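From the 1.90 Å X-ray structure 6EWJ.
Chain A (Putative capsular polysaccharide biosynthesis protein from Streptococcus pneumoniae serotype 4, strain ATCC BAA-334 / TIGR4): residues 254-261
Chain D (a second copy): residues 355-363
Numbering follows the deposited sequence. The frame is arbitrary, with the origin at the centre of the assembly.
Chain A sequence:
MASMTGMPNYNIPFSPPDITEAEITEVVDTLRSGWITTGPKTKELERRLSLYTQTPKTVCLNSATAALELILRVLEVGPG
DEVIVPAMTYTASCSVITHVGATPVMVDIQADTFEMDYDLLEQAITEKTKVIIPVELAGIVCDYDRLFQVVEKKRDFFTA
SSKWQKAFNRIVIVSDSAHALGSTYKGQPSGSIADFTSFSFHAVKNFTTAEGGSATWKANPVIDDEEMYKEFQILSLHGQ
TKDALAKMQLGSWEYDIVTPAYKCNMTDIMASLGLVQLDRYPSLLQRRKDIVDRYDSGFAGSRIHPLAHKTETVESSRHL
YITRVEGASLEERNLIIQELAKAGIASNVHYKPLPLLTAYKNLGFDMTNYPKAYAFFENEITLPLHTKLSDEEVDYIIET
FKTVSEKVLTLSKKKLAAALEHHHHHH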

# COMPACT_ATOMS: atom_id res chain seq x y z
N GLU A 254 16.56 6.10 -16.87
CA GLU A 254 17.47 5.37 -16.00
C GLU A 254 17.27 5.65 -14.50
O GLU A 254 17.15 6.78 -14.08
CB GLU A 254 18.92 5.57 -16.43
CG GLU A 254 19.77 4.46 -15.90
CD GLU A 254 21.19 4.50 -16.33
OE1 GLU A 254 21.54 5.36 -17.18
OE2 GLU A 254 21.95 3.66 -15.80
N TYR A 255 17.18 4.58 -13.73
CA TYR A 255 16.99 4.66 -12.28
C TYR A 255 17.82 3.57 -11.67
O TYR A 255 18.31 2.68 -12.38
CB TYR A 255 15.53 4.47 -11.87
CG TYR A 255 14.90 3.15 -12.25
CD1 TYR A 255 15.06 2.01 -11.44
CD2 TYR A 255 14.07 3.03 -13.38
CE1 TYR A 255 14.46 0.82 -11.78
CE2 TYR A 255 13.43 1.83 -13.69
CZ TYR A 255 13.63 0.73 -12.90
OH TYR A 255 13.05 -0.49 -13.21
N ASP A 256 17.94 3.66 -10.34
CA ASP A 256 18.54 2.65 -9.54
C ASP A 256 17.50 2.24 -8.48
O ASP A 256 16.54 2.95 -8.24
CB ASP A 256 19.81 3.24 -8.90
CG ASP A 256 20.68 2.19 -8.21
OD1 ASP A 256 20.46 0.96 -8.36
OD2 ASP A 256 21.62 2.60 -7.51
N ILE A 257 17.71 1.11 -7.86
CA ILE A 257 16.91 0.66 -6.72
C ILE A 257 17.92 0.57 -5.59
O ILE A 257 18.85 -0.20 -5.67
CB ILE A 257 16.26 -0.71 -7.02
CG1 ILE A 257 15.34 -0.59 -8.25
CG2 ILE A 257 15.56 -1.30 -5.81
CD1 ILE A 257 14.15 0.35 -8.08
N VAL A 258 17.74 1.36 -4.52
CA VAL A 258 18.79 1.43 -3.48
C VAL A 258 18.54 0.49 -2.32
O VAL A 258 19.48 0.07 -1.65
CB VAL A 258 19.06 2.86 -2.94
CG1 VAL A 258 19.64 3.73 -4.06
CG2 VAL A 258 17.82 3.46 -2.29
N THR A 259 17.29 0.11 -2.13
CA THR A 259 16.91 -0.88 -1.14
C THR A 259 15.64 -1.52 -1.68
O THR A 259 14.89 -0.84 -2.38
CB THR A 259 16.71 -0.18 0.25
OG1 THR A 259 16.51 -1.13 1.27
CG2 THR A 259 15.54 0.69 0.22
N PRO A 260 15.36 -2.80 -1.35
CA PRO A 260 14.13 -3.41 -1.89
C PRO A 260 12.92 -2.99 -1.05
O PRO A 260 12.46 -3.75 -0.20
CB PRO A 260 14.41 -4.93 -1.76
CG PRO A 260 15.77 -5.05 -1.13
CD PRO A 260 16.04 -3.74 -0.44
N ALA A 261 12.39 -1.79 -1.34
CA ALA A 261 11.42 -1.14 -0.49
C ALA A 261 9.95 -1.43 -0.91
O ALA A 261 9.68 -2.55 -1.37
CB ALA A 261 11.72 0.33 -0.39
N PRO D 355 20.89 -7.62 -10.73
CA PRO D 355 22.24 -7.45 -10.19
C PRO D 355 22.89 -6.12 -10.51
O PRO D 355 23.90 -5.82 -9.89
CB PRO D 355 23.04 -8.61 -10.83
CG PRO D 355 22.00 -9.64 -11.10
CD PRO D 355 20.81 -8.87 -11.53
N LEU D 356 22.37 -5.35 -11.46
CA LEU D 356 22.91 -3.99 -11.70
C LEU D 356 22.49 -3.00 -10.62
O LEU D 356 23.11 -1.95 -10.48
CB LEU D 356 22.49 -3.42 -13.06
CG LEU D 356 23.18 -3.92 -14.30
CD1 LEU D 356 22.78 -3.07 -15.50
CD2 LEU D 356 24.68 -3.91 -14.16
N LEU D 357 21.40 -3.31 -9.91
CA LEU D 357 20.78 -2.36 -8.98
C LEU D 357 21.49 -2.44 -7.64
O LEU D 357 21.78 -3.54 -7.14
CB LEU D 357 19.28 -2.69 -8.79
CG LEU D 357 18.45 -2.77 -10.08
CD1 LEU D 357 17.08 -3.35 -9.76
CD2 LEU D 357 18.33 -1.45 -10.83
N THR D 358 21.76 -1.27 -7.06
CA THR D 358 22.41 -1.16 -5.76
C THR D 358 21.84 -2.12 -4.69
O THR D 358 22.60 -2.79 -4.01
CB THR D 358 22.39 0.31 -5.29
OG1 THR D 358 23.14 1.09 -6.23
CG2 THR D 358 22.94 0.50 -3.84
N ALA D 359 20.53 -2.20 -4.56
CA ALA D 359 19.90 -3.02 -3.52
C ALA D 359 20.32 -4.49 -3.59
O ALA D 359 20.56 -5.12 -2.56
CB ALA D 359 18.39 -2.92 -3.62
N TYR D 360 20.43 -5.01 -4.82
CA TYR D 360 20.74 -6.45 -5.04
C TYR D 360 22.25 -6.68 -5.09
O TYR D 360 22.74 -7.72 -4.59
CB TYR D 360 19.98 -6.99 -6.26
CG TYR D 360 18.49 -6.81 -6.07
CD1 TYR D 360 17.82 -7.52 -5.08
CD2 TYR D 360 17.76 -5.88 -6.82
CE1 TYR D 360 16.46 -7.33 -4.84
CE2 TYR D 360 16.40 -5.68 -6.59
CZ TYR D 360 15.75 -6.42 -5.59
OH TYR D 360 14.41 -6.21 -5.35
N LYS D 361 23.01 -5.72 -5.65
CA LYS D 361 24.48 -5.73 -5.49
C LYS D 361 24.83 -5.78 -4.03
O LYS D 361 25.71 -6.54 -3.64
CB LYS D 361 25.21 -4.56 -6.16
CG LYS D 361 26.45 -4.97 -6.97
CD LYS D 361 27.07 -3.76 -7.68
CE LYS D 361 28.58 -3.72 -7.66
NZ LYS D 361 29.15 -3.03 -8.85
N ASN D 362 24.11 -5.01 -3.21
CA ASN D 362 24.32 -4.99 -1.76
C ASN D 362 23.99 -6.32 -1.06
O ASN D 362 24.48 -6.57 0.02
CB ASN D 362 23.56 -3.84 -1.11
CG ASN D 362 24.21 -2.48 -1.38
OD1 ASN D 362 25.32 -2.42 -1.88
ND2 ASN D 362 23.54 -1.40 -0.98
N LEU D 363 23.17 -7.15 -1.67
CA LEU D 363 22.90 -8.51 -1.19
C LEU D 363 23.78 -9.59 -1.83
O LEU D 363 23.52 -10.78 -1.67
CB LEU D 363 21.41 -8.83 -1.39
CG LEU D 363 20.44 -7.93 -0.64
CD1 LEU D 363 19.02 -8.21 -1.11
CD2 LEU D 363 20.55 -8.08 0.89

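The first turn of a helix carries backbone N-H groups that have no carbonyl partner within the helix, and a protein interface can exploit them by offering acceptors from the neighbouring subunit. The contact between these two copies of a putative capsular polysaccharide biosynthesis protein is a compact example, in which a loop of chain A that includes a two-residue strand meets the start of a helix in chain D.

Glu A254 lies out of reach of chain D, and Tyr A255 contributes little: its O comes within 4.4 Å of CD2 of Leu D357. The polar anchor is Asp A256. Its CA-to-CB bond runs sideways to the other stretch, but with chi1 in the t well the carboxylate comes nearer and engages Thr D358 twice. The backbone N of Thr D358 donates to OD1 of Asp A256 at 2.9 Å, with a favourable N-H...acceptor angle of 162°, while OG1 of Thr D358 donates to OD2 of Asp A256 over a very short 2.5 Å. Two oxygens of one carboxylate thus hold the main chain and the side chain of one residue, the one that follows the N-cap position, Leu D357. OD1 of Asp A256 also accepts a weak bond from its own neighbour, N of Ile A257, at 2.8 Å.

Ile A257 continues the pattern with a backbone acceptor. Its O receives the N-H of Ala D359 at 2.8 Å and 153°. The N of Thr D358 lies 3.4 Å from O of Ile A257, but the angle is poor and its hydrogen bond goes to Asp A256 instead. Successive helix N-H groups are therefore served by successive chain A residues, first by a side chain and then by a carbonyl. Beside these hydrogen bonds the Ile A257 side chain packs against the two residues that flank Thr D358 in sequence: CG1 meets CD1 of Leu D357 at 3.6 Å, and CG2 meets CB of Ala D359 at 3.9 Å.

The CA-to-CB bonds of Val A258 and Thr A259 point away from chain D, and the closest approaches are made by backbone atoms. O of Val A258 lies 3.6 Å from CA of Ala D359, and CA of Thr A259 lies 3.5 Å from CB of Ala D359, a close fit against a small methyl group.

The CA-to-CB bond of Pro A260 points toward chain D. Its CD sits 4.0 Å from CB of Ala D359, and its CB lies 3.8 Å from OH of Tyr D360, approaching that ring obliquely. Ala A261, beyond reach, closes the stretch.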